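Local coordinates for protein group 3 allergen SMIPP-S Yv6023A04 (Sarcoptes scabiei type hominis, PDB 3H7O) that belongs to the scabies mite's inactivated paralogues of trypsin-like serine proteases and so probably lacks the endopeptidase activity generally assigned to its family, at residues A[121-126]-A[146-151]; A[150-155]-A[168-173]; A[15-20]-A[43-48]; A[37-42]-A[90-95]. The protein carries 3 engineered substitutions. All coordinates share one frame; numbering follows the deposited sequence.

Contact 1. Residues A[121-126]-A[146-151]. Engineered in segment 146-151: Q146 (natural residue Asn).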
loop_
_atom_site.group_PDB
_atom_site.type_symbol
_atom_site.label_atom_id
_atom_site.label_comp_id
_atom_site.label_asym_id
_atom_site.label_seq_id
_atom_site.Cartn_x
_atom_site.Cartn_y
_atom_site.Cartn_z
ATOM N N GLY A 121 -10.778 -9.130 14.937
ATOM C CA GLY A 121 -10.328 -8.863 16.300
ATOM C C GLY A 121 -8.819 -8.873 16.445
ATOM O O GLY A 121 -8.289 -8.373 17.436
ATOM N N SER A 122 -8.122 -9.441 15.461
ATOM C CA SER A 122 -6.659 -9.430 15.454
ATOM C C SER A 122 -6.141 -8.089 14.946
ATOM O O SER A 122 -6.886 -7.315 14.341
ATOM C CB SER A 122 -6.095 -10.583 14.613
ATOM O OG SER A 122 -6.257 -10.350 13.223
ATOM N N ASP A 123 -4.866 -7.816 15.200
ATOM C CA ASP A 123 -4.248 -6.579 14.752
ATOM C C ASP A 123 -3.525 -6.744 13.421
ATOM O O ASP A 123 -2.928 -7.787 13.155
ATOM C CB ASP A 123 -3.278 -6.044 15.808
ATOM C CG ASP A 123 -3.987 -5.335 16.949
ATOM O OD1 ASP A 123 -5.206 -5.071 16.839
ATOM O OD2 ASP A 123 -3.315 -5.033 17.958
ATOM N N VAL A 124 -3.614 -5.712 12.588
ATOM C CA VAL A 124 -2.768 -5.580 11.404
ATOM C C VAL A 124 -1.977 -4.279 11.497
ATOM O O VAL A 124 -2.473 -3.277 12.022
ATOM C CB VAL A 124 -3.569 -5.636 10.069
ATOM C CG1 VAL A 124 -4.124 -7.041 9.827
ATOM C CG2 VAL A 124 -4.683 -4.587 10.034
ATOM N N LEU A 125 -0.744 -4.306 11.005
ATOM C CA LEU A 125 0.133 -3.147 11.073
ATOM C C LEU A 125 0.215 -2.504 9.698
ATOM O O LEU A 125 0.732 -3.101 8.751
ATOM C CB LEU A 125 1.529 -3.554 11.582
ATOM C CG LEU A 125 2.630 -2.488 11.730
ATOM C CD1 LEU A 125 2.340 -1.527 12.879
ATOM C CD2 LEU A 125 3.995 -3.147 11.936
ATOM N N VAL A 126 -0.316 -1.290 9.591
ATOM C CA VAL A 126 -0.244 -0.522 8.354
ATOM C C VAL A 126 0.911 0.471 8.486
ATOM O O VAL A 126 1.111 1.042 9.552
ATOM C CB VAL A 126 -1.598 0.192 8.038
ATOM C CG1 VAL A 126 -2.006 1.160 9.150
ATOM C CG2 VAL A 126 -1.550 0.899 6.681
ATOM N N GLN A 146 -1.292 0.086 14.438
ATOM C CA GLN A 146 -1.921 -1.208 14.640
ATOM C C GLN A 146 -3.430 -1.015 14.590
ATOM O O GLN A 146 -4.001 -0.347 15.452
ATOM C CB GLN A 146 -1.515 -1.809 15.991
ATOM C CG GLN A 146 -0.036 -2.179 16.115
ATOM C CD GLN A 146 0.336 -3.466 15.387
ATOM O OE1 GLN A 146 -0.505 -4.123 14.770
ATOM N NE2 GLN A 146 1.611 -3.828 15.456
ATOM N N LEU A 147 -4.070 -1.578 13.569
ATOM C CA LEU A 147 -5.521 -1.497 13.450
ATOM C C LEU A 147 -6.155 -2.841 13.786
ATOM O O LEU A 147 -5.550 -3.892 13.571
ATOM C CB LEU A 147 -5.948 -1.046 12.044
ATOM C CG LEU A 147 -5.315 0.182 11.371
ATOM C CD1 LEU A 147 -6.065 0.532 10.092
ATOM C CD2 LEU A 147 -5.267 1.393 12.292
ATOM N N THR A 148 -7.376 -2.797 14.298
ATOM C CA THR A 148 -8.118 -4.003 14.643
ATOM C C THR A 148 -9.065 -4.360 13.502
ATOM O O THR A 148 -9.902 -3.542 13.100
ATOM C CB THR A 148 -8.923 -3.812 15.944
ATOM O OG1 THR A 148 -8.070 -3.281 16.963
ATOM C CG2 THR A 148 -9.511 -5.137 16.421
ATOM N N VAL A 149 -8.927 -5.582 12.989
ATOM C CA VAL A 149 -9.808 -6.097 11.946
ATOM C C VAL A 149 -11.250 -6.156 12.449
ATOM O O VAL A 149 -11.524 -6.723 13.507
ATOM C CB VAL A 149 -9.355 -7.497 11.446
ATOM C CG1 VAL A 149 -10.322 -8.043 10.394
ATOM C CG2 VAL A 149 -7.932 -7.430 10.893
ATOM N N VAL A 150 -12.159 -5.556 11.685
ATOM C CA VAL A 150 -13.582 -5.536 12.028
ATOM C C VAL A 150 -14.404 -6.393 11.058
ATOM O O VAL A 150 -13.900 -6.819 10.018
ATOM C CB VAL A 150 -14.141 -4.086 12.120
ATOM C CG1 VAL A 150 -13.419 -3.304 13.213
ATOM C CG2 VAL A 150 -14.035 -3.359 10.780
ATOM N N ASP A 151 -15.661 -6.650 11.414
ATOM C CA ASP A 151 -16.547 -7.498 10.614
ATOM C C ASP A 151 -16.805 -6.904 9.233
ATOM O O ASP A 151 -17.207 -5.745 9.113
ATOM C CB ASP A 151 -17.873 -7.727 11.348
ATOM C CG ASP A 151 -18.795 -8.674 10.603
ATOM O OD1 ASP A 151 -18.495 -9.889 10.552
ATOM O OD2 ASP A 151 -19.823 -8.206 10.071
HETATM O O HOH W 1 -0.108 -6.476 13.596
#
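L147 O is gripped by two groups of the strand beside it: V124 N donates to it at 2.8 Å, and the C-H of D123 CA closes in, CA to L147 O 3.2 Å. V124 O takes a bond back from L147 N, also 2.8 Å, completing one hydrogen-bonded antiparallel pair. Farther on, V149 N reaches S122 O at 3.0 Å. G121 N closes the end on V149 O (2.9 Å); the positive phi of G121 would jam a CB against the preceding carbonyl oxygen, and glycine has none. These strands, 123-128 and 143-150, are neighbours in the C-terminal barrel of the trypsin fold. On one face lie D123, L125, Q146 and T148. Q146, an engineered residue, bends at chi2 (-76°), which brings CD back over L125; beyond it NE2 lies 3.5 Å from L125 CD1. Q146 OE1 accepts from a water at 2.7 Å, and that water also donates weakly to D123 O. Nearby, D123 OD1 and T148 OG1 are in weak, unsettled polar contact. V124 and L147 point to the other face, where the packing is apolar and suits branched aliphatic residues: V124 CG1 meets V149 CG2 at 4.0 Å, the side chains crossing at about a right angle, while V126 CG1 rests on L147 CG. Strand 209-213 continues this packing, F211 touching both V126 and L147.

Contact 2. Residues A[150-155]-A[168-173]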
loop_
_atom_site.group_PDB
_atom_site.type_symbol
_atom_site.label_atom_id
_atom_site.label_comp_id
_atom_site.label_asym_id
_atom_site.label_seq_id
_atom_site.Cartn_x
_atom_site.Cartn_y
_atom_site.Cartn_z
ATOM N N VAL A 150 -12.159 -5.556 11.685
ATOM C CA VAL A 150 -13.582 -5.536 12.028
ATOM C C VAL A 150 -14.404 -6.393 11.058
ATOM O O VAL A 150 -13.900 -6.819 10.018
ATOM C CB VAL A 150 -14.141 -4.086 12.120
ATOM C CG1 VAL A 150 -13.419 -3.304 13.213
ATOM C CG2 VAL A 150 -14.035 -3.359 10.780
ATOM N N ASP A 151 -15.661 -6.650 11.414
ATOM C CA ASP A 151 -16.547 -7.498 10.614
ATOM C C ASP A 151 -16.805 -6.904 9.233
ATOM O O ASP A 151 -17.207 -5.745 9.113
ATOM C CB ASP A 151 -17.873 -7.727 11.348
ATOM C CG ASP A 151 -18.795 -8.674 10.603
ATOM O OD1 ASP A 151 -18.495 -9.889 10.552
ATOM O OD2 ASP A 151 -19.823 -8.206 10.071
ATOM N N LEU A 152 -16.581 -7.710 8.198
ATOM C CA LEU A 152 -16.683 -7.244 6.813
ATOM C C LEU A 152 -18.091 -6.797 6.393
ATOM O O LEU A 152 -18.243 -5.740 5.779
ATOM C CB LEU A 152 -16.137 -8.296 5.841
ATOM C CG LEU A 152 -16.080 -7.929 4.353
ATOM C CD1 LEU A 152 -15.341 -6.603 4.110
ATOM C CD2 LEU A 152 -15.429 -9.048 3.573
ATOM N N ASP A 153 -19.104 -7.602 6.714
ATOM C CA ASP A 153 -20.494 -7.255 6.401
ATOM C C ASP A 153 -20.932 -5.978 7.128
ATOM O O ASP A 153 -21.630 -5.137 6.560
ATOM C CB ASP A 153 -21.440 -8.429 6.706
ATOM C CG ASP A 153 -21.352 -9.554 5.668
ATOM O OD1 ASP A 153 -20.708 -9.380 4.609
ATOM O OD2 ASP A 153 -21.937 -10.628 5.907
ATOM N N GLU A 154 -20.497 -5.849 8.379
ATOM C CA GLU A 154 -20.673 -4.641 9.180
ATOM C C GLU A 154 -19.968 -3.434 8.541
ATOM O O GLU A 154 -20.508 -2.324 8.522
ATOM C CB GLU A 154 -20.151 -4.904 10.599
ATOM C CG GLU A 154 -20.007 -3.691 11.512
ATOM C CD GLU A 154 -19.631 -4.078 12.933
ATOM O OE1 GLU A 154 -20.284 -4.982 13.505
ATOM O OE2 GLU A 154 -18.684 -3.472 13.482
ATOM N N CYS A 155 -18.766 -3.661 8.017
ATOM C CA CYS A 155 -18.009 -2.623 7.327
ATOM C C CYS A 155 -18.689 -2.200 6.024
ATOM O O CYS A 155 -18.699 -1.017 5.687
ATOM C CB CYS A 155 -16.578 -3.101 7.061
ATOM S SG CYS A 155 -15.552 -1.972 6.082
ATOM N N VAL A 168 -11.622 -7.949 -0.010
ATOM C CA VAL A 168 -11.165 -6.934 0.938
ATOM C C VAL A 168 -11.374 -7.377 2.388
ATOM O O VAL A 168 -12.111 -8.325 2.661
ATOM C CB VAL A 168 -11.846 -5.542 0.707
ATOM C CG1 VAL A 168 -11.541 -4.994 -0.695
ATOM C CG2 VAL A 168 -13.356 -5.594 0.968
ATOM N N PHE A 169 -10.688 -6.704 3.306
ATOM C CA PHE A 169 -11.051 -6.740 4.714
ATOM C C PHE A 169 -11.000 -5.321 5.262
ATOM O O PHE A 169 -10.421 -4.416 4.640
ATOM C CB PHE A 169 -10.167 -7.701 5.532
ATOM C CG PHE A 169 -8.741 -7.245 5.694
ATOM C CD1 PHE A 169 -7.767 -7.625 4.776
ATOM C CD2 PHE A 169 -8.367 -6.452 6.775
ATOM C CE1 PHE A 169 -6.442 -7.206 4.925
ATOM C CE2 PHE A 169 -7.043 -6.026 6.933
ATOM C CZ PHE A 169 -6.083 -6.407 6.012
ATOM N N CYS A 170 -11.621 -5.127 6.417
ATOM C CA CYS A 170 -11.651 -3.817 7.048
ATOM C C CYS A 170 -10.979 -3.845 8.407
ATOM O O CYS A 170 -10.976 -4.871 9.089
ATOM C CB CYS A 170 -13.088 -3.322 7.176
ATOM S SG CYS A 170 -13.947 -3.125 5.604
ATOM N N ALA A 171 -10.411 -2.706 8.793
ATOM C CA ALA A 171 -9.748 -2.565 10.079
ATOM C C ALA A 171 -9.855 -1.120 10.558
ATOM O O ALA A 171 -9.988 -0.196 9.749
ATOM C CB ALA A 171 -8.290 -3.004 9.979
ATOM N N GLN A 172 -9.808 -0.927 11.872
ATOM C CA GLN A 172 -9.988 0.405 12.448
ATOM C C GLN A 172 -9.332 0.537 13.817
ATOM O O GLN A 172 -9.261 -0.427 14.580
ATOM C CB GLN A 172 -11.485 0.743 12.547
ATOM C CG GLN A 172 -11.797 2.222 12.781
ATOM C CD GLN A 172 -13.262 2.563 12.557
ATOM O OE1 GLN A 172 -14.124 1.685 12.542
ATOM N NE2 GLN A 172 -13.548 3.846 12.384
ATOM N N LYS A 173 -8.845 1.742 14.100
ATOM C CA LYS A 173 -8.385 2.130 15.427
ATOM C C LYS A 173 -8.912 3.537 15.706
ATOM O O LYS A 173 -8.781 4.426 14.860
ATOM C CB LYS A 173 -6.854 2.105 15.499
ATOM C CG LYS A 173 -6.290 2.412 16.881
ATOM C CD LYS A 173 -4.785 2.621 16.838
ATOM C CE LYS A 173 -4.250 2.988 18.212
ATOM N NZ LYS A 173 -2.814 3.377 18.152
HETATM O O HOH W 2 -13.071 -7.233 7.426
#
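C155 SG stands anti to its backbone N (chi1 175°), whereas C170 SG stands anti to its carbonyl carbon and beside its backbone N (chi1 -61°); the two sulfurs thus meet between helix and strand. The bond from C155 SG to C170 SG is 2.0 Å long with a chi3 of -70°. It pulls C155 CB to 3.5 Å from C170 CB, closer than unlinked carbons normally come. In trypsin-like proteases the intermediate helix is commonly tied to the following strand by such a disulfide, and helix 152-159 with strand 168-172 fits that pattern. Just before the helix, V150 N donates to C170 O at 2.9 Å from well above the carbonyl plane. The return path runs through a water, which donates to V150 O (2.8 Å) and accepts from C170 N (2.7 Å), so V150 O and C170 N are both bonded through it. V150 CG2 lies against C170 CB at 3.7 Å, and P208 touches both V150 and C155. L152 projects from the first helical turn: its CD1 meets V168 CG2 at 3.9 Å, the side chains crossing at about a right angle, and its CD2 approaches V168 O. D151, a short acidic residue suited to the N-cap, accepts from E154 N through OD2 at 3.0 Å, met on the anti side of the carboxylate. From the same strand, the F169 ring turns to meet that of F211.

Contact 3. Residues A[15-20]-A[43-48]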
loop_
_atom_site.group_PDB
_atom_site.type_symbol
_atom_site.label_atom_id
_atom_site.label_comp_id
_atom_site.label_asym_id
_atom_site.label_seq_id
_atom_site.Cartn_x
_atom_site.Cartn_y
_atom_site.Cartn_z
ATOM N N VAL A 15 7.579 1.121 0.934
ATOM C CA VAL A 15 8.130 2.079 -0.023
ATOM C C VAL A 15 7.109 3.172 -0.309
ATOM O O VAL A 15 5.929 3.034 0.024
ATOM C CB VAL A 15 8.582 1.411 -1.367
ATOM C CG1 VAL A 15 9.560 0.280 -1.118
ATOM C CG2 VAL A 15 7.393 0.919 -2.177
ATOM N N ALA A 16 7.583 4.263 -0.905
ATOM C CA ALA A 16 6.717 5.265 -1.503
ATOM C C ALA A 16 6.756 5.107 -3.017
ATOM O O ALA A 16 7.838 4.988 -3.615
ATOM C CB ALA A 16 7.161 6.671 -1.103
ATOM N N VAL A 17 5.573 5.100 -3.628
ATOM C CA VAL A 17 5.440 5.092 -5.079
ATOM C C VAL A 17 5.124 6.516 -5.543
ATOM O O VAL A 17 4.061 7.059 -5.232
ATOM C CB VAL A 17 4.342 4.099 -5.550
ATOM C CG1 VAL A 17 4.176 4.151 -7.078
ATOM C CG2 VAL A 17 4.671 2.670 -5.085
ATOM N N ARG A 18 6.064 7.115 -6.269
ATOM C CA ARG A 18 5.922 8.484 -6.759
ATOM C C ARG A 18 5.422 8.506 -8.196
ATOM O O ARG A 18 5.998 7.852 -9.074
ATOM C CB ARG A 18 7.256 9.226 -6.682
ATOM C CG ARG A 18 7.898 9.255 -5.306
ATOM C CD ARG A 18 9.138 10.147 -5.314
ATOM N NE ARG A 18 9.447 10.658 -3.984
ATOM C CZ ARG A 18 8.840 11.699 -3.417
ATOM N NH1 ARG A 18 7.879 12.358 -4.061
ATOM N NH2 ARG A 18 9.200 12.086 -2.199
ATOM N N THR A 19 4.355 9.263 -8.431
ATOM C CA THR A 19 3.807 9.458 -9.777
ATOM C C THR A 19 3.646 10.945 -10.066
ATOM O O THR A 19 3.718 11.764 -9.151
ATOM C CB THR A 19 2.448 8.750 -9.942
ATOM O OG1 THR A 19 1.556 9.178 -8.905
ATOM C CG2 THR A 19 2.620 7.230 -9.876
ATOM N N TYR A 20 3.420 11.294 -11.331
ATOM C CA TYR A 20 3.339 12.701 -11.742
ATOM C C TYR A 20 2.112 13.024 -12.601
ATOM O O TYR A 20 2.258 13.530 -13.715
ATOM C CB TYR A 20 4.630 13.130 -12.462
ATOM C CG TYR A 20 5.886 12.901 -11.651
ATOM C CD1 TYR A 20 6.404 13.905 -10.832
ATOM C CD2 TYR A 20 6.552 11.677 -11.694
ATOM C CE1 TYR A 20 7.556 13.694 -10.082
ATOM C CE2 TYR A 20 7.696 11.455 -10.945
ATOM C CZ TYR A 20 8.195 12.467 -10.145
ATOM O OH TYR A 20 9.327 12.244 -9.403
ATOM N N HIS A 43 -5.167 2.267 -8.400
ATOM C CA HIS A 43 -5.679 3.586 -8.797
ATOM C C HIS A 43 -4.597 4.671 -8.906
ATOM O O HIS A 43 -4.766 5.645 -9.634
ATOM C CB HIS A 43 -6.900 4.030 -7.967
ATOM C CG HIS A 43 -6.591 4.446 -6.564
ATOM N ND1 HIS A 43 -6.066 5.682 -6.250
ATOM C CD2 HIS A 43 -6.781 3.809 -5.384
ATOM C CE1 HIS A 43 -5.928 5.778 -4.939
ATOM N NE2 HIS A 43 -6.357 4.658 -4.391
ATOM N N CYS A 44 -3.483 4.463 -8.205
ATOM C CA CYS A 44 -2.328 5.362 -8.254
ATOM C C CYS A 44 -1.544 5.267 -9.568
ATOM O O CYS A 44 -0.931 6.248 -10.002
ATOM C CB CYS A 44 -1.378 5.066 -7.085
ATOM S SG CYS A 44 -2.121 5.110 -5.426
ATOM N N VAL A 45 -1.569 4.094 -10.203
ATOM C CA VAL A 45 -0.639 3.799 -11.301
ATOM C C VAL A 45 -1.260 3.302 -12.614
ATOM O O VAL A 45 -0.585 3.287 -13.644
ATOM C CB VAL A 45 0.477 2.794 -10.853
ATOM C CG1 VAL A 45 1.309 3.375 -9.713
ATOM C CG2 VAL A 45 -0.119 1.435 -10.455
ATOM N N PHE A 46 -2.534 2.911 -12.584
ATOM C CA PHE A 46 -3.161 2.235 -13.731
ATOM C C PHE A 46 -3.077 3.006 -15.050
ATOM O O PHE A 46 -2.995 2.399 -16.116
ATOM C CB PHE A 46 -4.613 1.840 -13.421
ATOM C CG PHE A 46 -5.601 2.961 -13.570
ATOM C CD1 PHE A 46 -6.428 3.029 -14.687
ATOM C CD2 PHE A 46 -5.713 3.944 -12.588
ATOM C CE1 PHE A 46 -7.349 4.064 -14.832
ATOM C CE2 PHE A 46 -6.627 4.984 -12.722
ATOM C CZ PHE A 46 -7.446 5.045 -13.845
ATOM N N ASP A 47 -3.093 4.336 -14.966
ATOM C CA ASP A 47 -3.078 5.201 -16.148
ATOM C C ASP A 47 -1.791 6.024 -16.266
ATOM O O ASP A 47 -1.749 7.020 -16.992
ATOM C CB ASP A 47 -4.293 6.136 -16.123
ATOM C CG ASP A 47 -4.350 7.001 -14.860
ATOM O OD1 ASP A 47 -3.499 6.830 -13.955
ATOM O OD2 ASP A 47 -5.258 7.853 -14.769
ATOM N N GLN A 48 -0.752 5.610 -15.548
ATOM C CA GLN A 48 0.523 6.328 -15.546
ATOM C C GLN A 48 1.573 5.568 -16.339
ATOM O O GLN A 48 1.739 4.365 -16.154
ATOM C CB GLN A 48 1.010 6.545 -14.109
ATOM C CG GLN A 48 0.042 7.350 -13.232
ATOM C CD GLN A 48 -0.281 8.705 -13.824
ATOM O OE1 GLN A 48 0.616 9.497 -14.126
ATOM N NE2 GLN A 48 -1.569 8.980 -13.999
HETATM O O HOH W 3 -1.094 8.885 -9.757
HETATM O O HOH W 4 3.207 9.316 -13.273
#
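Apolar contact between V17, T19 and V45 carries the inner part of this junction. V45 CG1 is the shared atom: V17 CG1 meets it at 4.0 Å and T19 CG2 at 4.1 Å, and in both cases the side chains cross at about a right angle. T19 CG2 also faces C44 O and Q48 CG. Branched residues suit the site because each offers a methyl to the other segment; L93, which touches both V17 and V45, extends the packing into the barrel. Polar contact between the segments runs through water, with no direct hydrogen bond. With chi1 of 54°, T19 OG1 lies between its own backbone N and carbonyl carbon, where it bonds a water at 2.8 Å; that water donates to C44 O at 2.7 Å. A second water accepts from Y20 N (2.8 Å) and donates to Q48 OE1 (2.7 Å). Strand 14-19 belongs to the N-terminal barrel of the trypsin fold, and segment 43-48 starts at H43, the position of the catalytic histidine in active relatives. The covalent link is indirect: C44 is joined by a disulfide to C28, whose backbone is hydrogen-bonded to V17. Local bonds shape the far end of 43-48. A type I turn closes with Q48 N on V45 O at 3.0 Å, and Q48 NE2 donates to D47 OD1 at 2.9 Å, approaching from above the carboxylate plane while OD1 lies near the Q48 amide plane.

Contact 4. Residues A[37-42]-A[90-95]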
loop_
_atom_site.group_PDB
_atom_site.type_symbol
_atom_site.label_atom_id
_atom_site.label_comp_id
_atom_site.label_asym_id
_atom_site.label_seq_id
_atom_site.Cartn_x
_atom_site.Cartn_y
_atom_site.Cartn_z
ATOM N N PHE A 37 10.093 -6.434 -7.996
ATOM C CA PHE A 37 8.658 -6.132 -7.976
ATOM C C PHE A 37 8.173 -5.418 -6.718
ATOM O O PHE A 37 8.575 -5.749 -5.599
ATOM C CB PHE A 37 7.830 -7.412 -8.181
ATOM C CG PHE A 37 8.081 -8.105 -9.497
ATOM C CD1 PHE A 37 7.459 -7.665 -10.664
ATOM C CD2 PHE A 37 8.923 -9.212 -9.563
ATOM C CE1 PHE A 37 7.684 -8.308 -11.878
ATOM C CE2 PHE A 37 9.157 -9.862 -10.773
ATOM C CZ PHE A 37 8.536 -9.408 -11.934
ATOM N N VAL A 38 7.290 -4.443 -6.922
ATOM C CA VAL A 38 6.628 -3.736 -5.829
ATOM C C VAL A 38 5.108 -3.838 -5.967
ATOM O O VAL A 38 4.566 -3.656 -7.059
ATOM C CB VAL A 38 7.060 -2.243 -5.759
ATOM C CG1 VAL A 38 6.114 -1.429 -4.858
ATOM C CG2 VAL A 38 8.499 -2.127 -5.259
ATOM N N LEU A 39 4.436 -4.121 -4.852
ATOM C CA LEU A 39 2.977 -4.209 -4.808
ATOM C C LEU A 39 2.380 -2.899 -4.299
ATOM O O LEU A 39 2.778 -2.395 -3.247
ATOM C CB LEU A 39 2.535 -5.372 -3.910
ATOM C CG LEU A 39 1.065 -5.815 -3.944
ATOM C CD1 LEU A 39 0.724 -6.474 -5.272
ATOM C CD2 LEU A 39 0.773 -6.769 -2.799
ATOM N N THR A 40 1.418 -2.357 -5.045
ATOM C CA THR A 40 0.783 -1.091 -4.678
ATOM C C THR A 40 -0.717 -1.105 -5.000
ATOM O O THR A 40 -1.276 -2.151 -5.350
ATOM C CB THR A 40 1.519 0.127 -5.334
ATOM O OG1 THR A 40 1.031 1.355 -4.781
ATOM C CG2 THR A 40 1.359 0.142 -6.860
ATOM N N ALA A 41 -1.368 0.046 -4.858
ATOM C CA ALA A 41 -2.765 0.183 -5.241
ATOM C C ALA A 41 -2.847 0.527 -6.726
ATOM O O ALA A 41 -2.044 1.316 -7.229
ATOM C CB ALA A 41 -3.444 1.252 -4.397
ATOM N N ALA A 42 -3.810 -0.065 -7.424
ATOM C CA ALA A 42 -3.971 0.168 -8.858
ATOM C C ALA A 42 -4.351 1.608 -9.224
ATOM O O ALA A 42 -3.899 2.121 -10.252
ATOM C CB ALA A 42 -4.965 -0.819 -9.458
ATOM N N ILE A 90 -5.307 -3.159 -6.944
ATOM C CA ILE A 90 -4.015 -3.750 -6.644
ATOM C C ILE A 90 -3.181 -3.796 -7.937
ATOM O O ILE A 90 -3.717 -4.030 -9.024
ATOM C CB ILE A 90 -4.198 -5.157 -6.005
ATOM C CG1 ILE A 90 -2.882 -5.674 -5.416
ATOM C CG2 ILE A 90 -4.859 -6.146 -6.999
ATOM C CD1 ILE A 90 -3.042 -6.906 -4.538
ATOM N N ALA A 91 -1.884 -3.537 -7.818
ATOM C CA ALA A 91 -1.006 -3.488 -8.983
ATOM C C ALA A 91 0.404 -3.901 -8.623
ATOM O O ALA A 91 0.868 -3.655 -7.505
ATOM C CB ALA A 91 -1.000 -2.086 -9.589
ATOM N N ILE A 92 1.084 -4.523 -9.579
ATOM C CA ILE A 92 2.491 -4.867 -9.421
ATOM C C ILE A 92 3.327 -4.005 -10.358
ATOM O O ILE A 92 3.047 -3.919 -11.556
ATOM C CB ILE A 92 2.748 -6.370 -9.673
ATOM C CG1 ILE A 92 1.986 -7.207 -8.638
ATOM C CG2 ILE A 92 4.251 -6.680 -9.600
ATOM C CD1 ILE A 92 1.899 -8.692 -8.963
ATOM N N LEU A 93 4.333 -3.344 -9.794
ATOM C CA LEU A 93 5.272 -2.562 -10.583
ATOM C C LEU A 93 6.524 -3.389 -10.835
ATOM O O LEU A 93 7.127 -3.901 -9.893
ATOM C CB LEU A 93 5.626 -1.253 -9.863
ATOM C CG LEU A 93 4.463 -0.361 -9.401
ATOM C CD1 LEU A 93 4.986 0.873 -8.684
ATOM C CD2 LEU A 93 3.554 0.040 -10.556
ATOM N N GLU A 94 6.901 -3.524 -12.104
ATOM C CA GLU A 94 8.128 -4.231 -12.478
ATOM C C GLU A 94 9.281 -3.261 -12.712
ATOM O O GLU A 94 9.095 -2.195 -13.300
ATOM C CB GLU A 94 7.907 -5.088 -13.725
ATOM C CG GLU A 94 9.144 -5.865 -14.170
ATOM C CD GLU A 94 8.888 -6.766 -15.354
ATOM O OE1 GLU A 94 7.755 -6.768 -15.880
ATOM O OE2 GLU A 94 9.827 -7.478 -15.764
ATOM N N LEU A 95 10.471 -3.649 -12.254
ATOM C CA LEU A 95 11.675 -2.845 -12.419
ATOM C C LEU A 95 12.635 -3.443 -13.444
ATOM O O LEU A 95 12.793 -4.664 -13.520
ATOM C CB LEU A 95 12.380 -2.681 -11.072
ATOM C CG LEU A 95 11.570 -1.920 -10.029
ATOM C CD1 LEU A 95 11.992 -2.339 -8.629
ATOM C CD2 LEU A 95 11.698 -0.408 -10.240
#
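V38 and L93 exchange a pair of backbone hydrogen bonds, L93 N to V38 O at 2.8 Å and V38 N to L93 O at 3.0 Å. Two residues on, T40 N reaches A91 O at 2.8 Å, and A91 N answers to T40 O at 2.9 Å, from 42° above the carbonyl plane. L93 O has a further contact, the C-H of F37 CA, with CA 3.3 Å away. The intervening residues bond outward through their backbones, L39 to A31 and I92 to Y77, so both strands are paired along both edges. The buried T40 OG1 bonds G29 O, and E94 OE1, on a less covered residue, bonds Y77 OH. One face carries F37, L39, I92 and E94. F37 CD1 lies 3.5 Å from I92 CG2, and the extended E94 side chain runs beside the ring in the same direction, CB and CG near CE1. L39 CD1 touches I92 CG1 at 3.7 Å; I221 and I224 of helix 218-225 cover I92. On the other face, T40 CG2 packs on L93 CG at 4.0 Å. Just past the strand, A42 CA lies against the CB of small A91. Strands 37-40 and 91-95 are adjacent staves of the closed six-stranded antiparallel barrel that forms the N-terminal half of the trypsin fold; 37-40 leads to H43, and 91-95 follows D89, the position of the catalytic aspartate in active relatives.

Contacts 1 and 2 lie in the C-terminal barrel, contacts 3 and 4 in the N-terminal one, on opposite sides of the chain's centre. Contacts 1 and 2 share V150 and D151 and touch where T148 O probably bonds Q172 N; one is a partly buried strand pair, the other a buried helix-to-strand junction held covalently. Contacts 3 and 4 have centres about 9 Å apart and join through V17 against L93 and V45 against A91. Contact 4, nearest the centre, is almost wholly buried and relies on direct backbone bonds and aliphatic packing, whereas contact 3, nearer the surface, uses waters instead of direct bonds.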